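Local coordinates for protein beta-N-acetylhexosaminidase (Streptomyces plicatus, PDB 1JAK) that removes terminal beta-linked N-acetylhexosamine residues from glycosides by hydrolysis, probably by substrate-assisted catalysis, as a family 20 enzyme, at residues A[49-54]-A[76-81]; A[254-259]-A[317-322]. All coordinates share one frame; numbering follows the deposited sequence.

Contact 1. Residues A[49-54]-A[76-81]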
loop_
_atom_site.group_PDB
_atom_site.type_symbol
_atom_site.label_atom_id
_atom_site.label_comp_id
_atom_site.label_asym_id
_atom_site.label_seq_id
_atom_site.Cartn_x
_atom_site.Cartn_y
_atom_site.Cartn_z
ATOM N N ILE A 49 -9.125 20.726 -19.145
ATOM C CA ILE A 49 -8.417 20.546 -17.884
ATOM C C ILE A 49 -7.244 21.517 -17.955
ATOM O O ILE A 49 -6.306 21.317 -18.728
ATOM C CB ILE A 49 -7.898 19.103 -17.719
ATOM C CG1 ILE A 49 -9.083 18.152 -17.521
ATOM C CG2 ILE A 49 -6.950 19.017 -16.526
ATOM C CD1 ILE A 49 -8.713 16.685 -17.593
ATOM N N ARG A 50 -7.325 22.583 -17.166
ATOM C CA ARG A 50 -6.287 23.607 -17.131
ATOM C C ARG A 50 -5.266 23.278 -16.053
ATOM O O ARG A 50 -5.628 23.041 -14.903
ATOM C CB ARG A 50 -6.920 24.974 -16.844
ATOM C CG ARG A 50 -5.936 26.132 -16.680
ATOM C CD ARG A 50 -5.197 26.453 -17.967
ATOM N NE ARG A 50 -4.663 27.816 -17.961
ATOM C CZ ARG A 50 -3.661 28.235 -17.192
ATOM N NH1 ARG A 50 -3.062 27.400 -16.356
ATOM N NH2 ARG A 50 -3.265 29.499 -17.256
ATOM N N VAL A 51 -3.994 23.263 -16.437
ATOM C CA VAL A 51 -2.908 22.970 -15.509
ATOM C C VAL A 51 -1.835 24.046 -15.621
ATOM O O VAL A 51 -1.852 24.855 -16.550
ATOM C CB VAL A 51 -2.251 21.609 -15.821
ATOM C CG1 VAL A 51 -3.282 20.495 -15.729
ATOM C CG2 VAL A 51 -1.624 21.642 -17.209
ATOM N N ASP A 52 -0.904 24.057 -14.673
ATOM C CA ASP A 52 0.179 25.029 -14.711
ATOM C C ASP A 52 1.143 24.624 -15.814
ATOM O O ASP A 52 1.180 23.462 -16.223
ATOM C CB ASP A 52 0.922 25.072 -13.375
ATOM C CG ASP A 52 0.024 25.462 -12.226
ATOM O OD1 ASP A 52 -0.765 26.418 -12.384
ATOM O OD2 ASP A 52 0.114 24.819 -11.160
ATOM N N ASP A 53 1.926 25.581 -16.294
ATOM C CA ASP A 53 2.882 25.308 -17.354
ATOM C C ASP A 53 4.118 24.602 -16.802
ATOM O O ASP A 53 5.219 25.152 -16.805
ATOM C CB ASP A 53 3.270 26.617 -18.051
ATOM C CG ASP A 53 4.112 26.393 -19.290
ATOM O OD1 ASP A 53 4.075 25.273 -19.845
ATOM O OD2 ASP A 53 4.801 27.342 -19.721
ATOM N N SER A 54 3.919 23.380 -16.317
ATOM C CA SER A 54 5.006 22.579 -15.767
ATOM C C SER A 54 4.771 21.103 -16.063
ATOM O O SER A 54 3.630 20.661 -16.205
ATOM C CB SER A 54 5.121 22.786 -14.252
ATOM O OG SER A 54 3.973 22.309 -13.572
ATOM N N LEU A 76 -11.539 16.167 -23.370
ATOM C CA LEU A 76 -10.843 16.574 -22.151
ATOM C C LEU A 76 -9.380 16.928 -22.388
ATOM O O LEU A 76 -8.477 16.303 -21.832
ATOM C CB LEU A 76 -10.938 15.462 -21.102
ATOM C CG LEU A 76 -12.348 15.203 -20.566
ATOM C CD1 LEU A 76 -12.368 13.898 -19.789
ATOM C CD2 LEU A 76 -12.783 16.367 -19.690
ATOM N N PRO A 77 -9.124 17.949 -23.218
ATOM C CA PRO A 77 -7.741 18.345 -23.493
ATOM C C PRO A 77 -7.077 18.935 -22.251
ATOM O O PRO A 77 -7.736 19.580 -21.436
ATOM C CB PRO A 77 -7.900 19.375 -24.605
ATOM C CG PRO A 77 -9.189 20.043 -24.239
ATOM C CD PRO A 77 -10.075 18.872 -23.863
ATOM N N VAL A 78 -5.778 18.693 -22.108
ATOM C CA VAL A 78 -5.008 19.217 -20.983
ATOM C C VAL A 78 -4.179 20.375 -21.536
ATOM O O VAL A 78 -3.352 20.188 -22.427
ATOM C CB VAL A 78 -4.084 18.134 -20.387
ATOM C CG1 VAL A 78 -3.249 18.715 -19.248
ATOM C CG2 VAL A 78 -4.926 16.975 -19.881
ATOM N N THR A 79 -4.414 21.568 -21.003
ATOM C CA THR A 79 -3.735 22.768 -21.477
ATOM C C THR A 79 -3.235 23.672 -20.357
ATOM O O THR A 79 -3.761 23.655 -19.244
ATOM C CB THR A 79 -4.689 23.585 -22.377
ATOM O OG1 THR A 79 -4.098 24.848 -22.694
ATOM C CG2 THR A 79 -6.021 23.812 -21.666
ATOM N N ALA A 80 -2.218 24.471 -20.669
ATOM C CA ALA A 80 -1.639 25.402 -19.708
ATOM C C ALA A 80 -2.092 26.831 -20.010
ATOM O O ALA A 80 -1.446 27.797 -19.603
ATOM C CB ALA A 80 -0.118 25.313 -19.747
ATOM N N HIS A 81 -3.201 26.958 -20.732
ATOM C CA HIS A 81 -3.745 28.268 -21.077
ATOM C C HIS A 81 -5.272 28.243 -21.044
ATOM O O HIS A 81 -5.884 27.186 -21.203
ATOM C CB HIS A 81 -3.264 28.700 -22.466
ATOM C CG HIS A 81 -1.775 28.725 -22.607
ATOM N ND1 HIS A 81 -1.055 27.658 -23.102
ATOM C CD2 HIS A 81 -0.864 29.676 -22.286
ATOM C CE1 HIS A 81 0.233 27.950 -23.080
ATOM N NE2 HIS A 81 0.377 29.168 -22.589
#
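Ile49 and Val51 bracket Thr79 in a short parallel pairing, the two strands of a beta-alpha-beta unit whose connecting helix is 55-72. Ile49 N donates to Pro77 O at 2.9 Å, Thr79 N to Ile49 O at 3.0 Å, and Val51 N to Thr79 O at 2.8 Å. Thr79 thus gives and receives on the two sides of Arg50, setting Ile49 opposite Val78 and Arg50 opposite Thr79.

The Arg50 side chain bends at chi2 (66°), which brings CD against Thr79 O. Its guanidinium lies across the neighbouring backbone, with Ala80 O over the centre of one face, 3.3 Å from Arg50 CZ, while NE makes a weak hydrogen bond to Gly82 O. His81 N, which also lies over a face of the guanidinium, donates to Thr79 OG1 at 3.0 Å, closing an ST turn.

On the sheet face that carries Ile49 and Val78, Ile49 CB packs on Val78 CG2; Val78 also touches helix 55-72, as do Leu76 and Val51. Asp53, whose OD1 is salt-bridged to Arg58, rests its CB against Ala80 CB. Val78 CG1, anti to its backbone N (chi1 178°), is directed at Val51 and lies 3.9 Å from Val51 CG2.

Contact 2. Residues A[254-259]-A[317-322]; sequences PGHTNA and GGDEAH. With IFG ((2R,3R,4S,5R)-2-acetamido-3,4-dihydroxy-5-hydroxymethyl-piperidine), chain F.
His256 and Glu320 meet with the imidazole and carboxylate nearly coplanar, their planes 27° apart. His256 NE2 donates to Glu320 OE1 over 2.6 Å; the oxygen lies close to the ring plane and accepts through its anti lone pair, the one directed away from OE2. ND1, on the other side of the ring, is hydrogen-bonded to Asp197, so both nitrogens are held and the rotation of the ring is fixed.

Asp319 crosses His256 at about a right angle, although its carboxylate plane is only 12° from that of the ring. Its OD2 lies 3.1 Å from His256 NE2, with poor geometry for a bond, and instead accepts from the acetamido nitrogen N2 of the inhibitor at 2.7 Å. The Glu320 chain is extended at chi2 (170°), carrying CD out toward the piperidine, where OE2 receives a hydrogen bond from ring nitrogen N1 at 2.8 Å. An alanine in place of His256 would probably leave Glu320 OE1 and Asp197 without their imidazole partner, so that with the inhibitor bound the carboxylate would be held through OE2 but no longer at OE1.

Between the two backbones, one water links Gly255 N to Asp319 O and a second links His256 N to Glu320 O. Gly255 comes within 4.2 Å of Ala321, CA to CA, where a side chain on the glycine would collide, and Pro254 CG packs on Ala321 CB.

The adjacent aspartate and glutamate after barrel strand 313-315 are consistent with the family 20 active site, in which the aspartate orients the substrate acetamido group and the glutamate serves as general acid/base.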
loop_
_atom_site.group_PDB
_atom_site.type_symbol
_atom_site.label_atom_id
_atom_site.label_comp_id
_atom_site.label_asym_id
_atom_site.label_seq_id
_atom_site.Cartn_x
_atom_site.Cartn_y
_atom_site.Cartn_z
ATOM N N PRO A 254 16.849 -12.978 8.734
ATOM C CA PRO A 254 17.522 -14.186 8.253
ATOM C C PRO A 254 16.546 -15.331 8.000
ATOM O O PRO A 254 16.927 -16.375 7.471
ATOM C CB PRO A 254 18.500 -14.495 9.380
ATOM C CG PRO A 254 17.699 -14.138 10.588
ATOM C CD PRO A 254 17.029 -12.828 10.191
ATOM N N GLY A 255 15.291 -15.135 8.394
ATOM C CA GLY A 255 14.281 -16.158 8.178
ATOM C C GLY A 255 13.592 -15.942 6.841
ATOM O O GLY A 255 13.880 -14.958 6.158
ATOM N N HIS A 256 12.691 -16.849 6.464
ATOM C CA HIS A 256 11.968 -16.738 5.193
ATOM C C HIS A 256 12.929 -16.603 4.025
ATOM O O HIS A 256 12.697 -15.831 3.089
ATOM C CB HIS A 256 11.032 -15.529 5.244
ATOM C CG HIS A 256 9.806 -15.763 6.064
ATOM N ND1 HIS A 256 8.738 -16.504 5.604
ATOM C CD2 HIS A 256 9.495 -15.399 7.331
ATOM C CE1 HIS A 256 7.822 -16.588 6.553
ATOM N NE2 HIS A 256 8.256 -15.926 7.611
ATOM N N THR A 257 13.993 -17.395 4.073
ATOM C CA THR A 257 15.040 -17.351 3.064
ATOM C C THR A 257 15.233 -18.634 2.261
ATOM O O THR A 257 16.261 -18.796 1.607
ATOM C CB THR A 257 16.386 -17.011 3.734
ATOM O OG1 THR A 257 16.519 -17.784 4.939
ATOM C CG2 THR A 257 16.460 -15.535 4.083
ATOM N N ASN A 258 14.266 -19.546 2.279
ATOM C CA ASN A 258 14.474 -20.791 1.549
ATOM C C ASN A 258 14.773 -20.644 0.060
ATOM O O ASN A 258 15.573 -21.403 -0.479
ATOM C CB ASN A 258 13.292 -21.747 1.702
ATOM C CG ASN A 258 13.622 -23.137 1.183
ATOM O OD1 ASN A 258 14.366 -23.881 1.819
ATOM N ND2 ASN A 258 13.094 -23.480 0.010
ATOM N N ALA A 259 14.139 -19.691 -0.615
ATOM C CA ALA A 259 14.387 -19.535 -2.048
ATOM C C ALA A 259 15.870 -19.289 -2.311
ATOM O O ALA A 259 16.438 -19.835 -3.257
ATOM C CB ALA A 259 13.550 -18.395 -2.617
ATOM N N GLY A 317 12.968 -7.230 6.676
ATOM C CA GLY A 317 12.145 -8.243 7.319
ATOM C C GLY A 317 12.502 -8.525 8.767
ATOM O O GLY A 317 12.462 -7.622 9.602
ATOM N N GLY A 318 12.829 -9.781 9.067
ATOM C CA GLY A 318 13.193 -10.150 10.429
ATOM C C GLY A 318 12.127 -10.932 11.175
ATOM O O GLY A 318 12.294 -11.274 12.348
ATOM N N ASP A 319 11.033 -11.231 10.485
ATOM C CA ASP A 319 9.918 -11.959 11.072
ATOM C C ASP A 319 10.092 -13.469 11.046
ATOM O O ASP A 319 10.759 -14.023 10.169
ATOM C CB ASP A 319 8.637 -11.644 10.307
ATOM C CG ASP A 319 8.716 -12.096 8.857
ATOM O OD1 ASP A 319 9.631 -11.626 8.153
ATOM O OD2 ASP A 319 7.884 -12.924 8.423
ATOM N N GLU A 320 9.468 -14.122 12.016
ATOM C CA GLU A 320 9.449 -15.574 12.096
ATOM C C GLU A 320 10.765 -16.294 11.797
ATOM O O GLU A 320 10.793 -17.276 11.054
ATOM C CB GLU A 320 8.333 -16.076 11.167
ATOM C CG GLU A 320 6.991 -15.392 11.455
ATOM C CD GLU A 320 5.914 -15.678 10.422
ATOM O OE1 GLU A 320 6.248 -15.999 9.262
ATOM O OE2 GLU A 320 4.721 -15.559 10.766
ATOM N N ALA A 321 11.857 -15.812 12.381
ATOM C CA ALA A 321 13.157 -16.446 12.186
ATOM C C ALA A 321 13.256 -17.511 13.275
ATOM O O ALA A 321 14.184 -17.512 14.085
ATOM C CB ALA A 321 14.274 -15.416 12.342
ATOM N N HIS A 322 12.286 -18.418 13.277
ATOM C CA HIS A 322 12.205 -19.459 14.290
ATOM C C HIS A 322 13.256 -20.557 14.234
ATOM O O HIS A 322 13.361 -21.367 15.158
ATOM C CB HIS A 322 10.795 -20.042 14.280
ATOM C CG HIS A 322 9.731 -19.005 14.468
ATOM N ND1 HIS A 322 9.856 -17.977 15.379
ATOM C CD2 HIS A 322 8.531 -18.831 13.867
ATOM C CE1 HIS A 322 8.778 -17.214 15.329
ATOM N NE2 HIS A 322 7.960 -17.710 14.421
HETATM N N1 IFG F . 3.141 -14.189 8.898
HETATM C C2 IFG F . 4.266 -14.056 7.936
HETATM C C3 IFG F . 3.850 -13.820 6.427
HETATM C C4 IFG F . 2.607 -14.624 5.991
HETATM C C5 IFG F . 1.482 -14.362 6.995
HETATM C C6 IFG F . 0.154 -15.045 6.685
HETATM C C7 IFG F . 4.640 -11.734 8.659
HETATM C C8 IFG F . 5.465 -10.543 9.075
HETATM C C9 IFG F . 1.865 -14.752 8.429
HETATM N N2 IFG F . 5.163 -12.963 8.373
HETATM O O7 IFG F . 3.430 -11.561 8.596
HETATM O O3 IFG F . 4.945 -14.144 5.582
HETATM O O4 IFG F . 2.933 -16.013 6.006
HETATM O O6 IFG F . -0.931 -14.382 7.326
HETATM O O HOH W 1 13.191 -13.222 8.975
HETATM O O HOH W 2 12.159 -18.676 8.773
#

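Overall arrangement
Contacts 1 and 2 lie on opposite sides of the chain's centre, with their own centres 49 Å apart and nearest atoms about 37 Å apart, and they do not touch. Contact 1 closes before contact 2 opens along the chain. The 49-54/76-81 pairing belongs to the mixed sheet of family 20 domain 2, remote from the inhibitor. The 254-259/317-322 contact joins loops of the catalytic alpha/beta barrel and supplies His256, Asp319 and Glu320 to the inhibitor pocket, which Arg168, Tyr399, Asp401, Trp414 and Glu450 help to complete. Strand pairing shapes the first contact, whereas one side-chain hydrogen bond and two bridging waters join the second, beside the ligand.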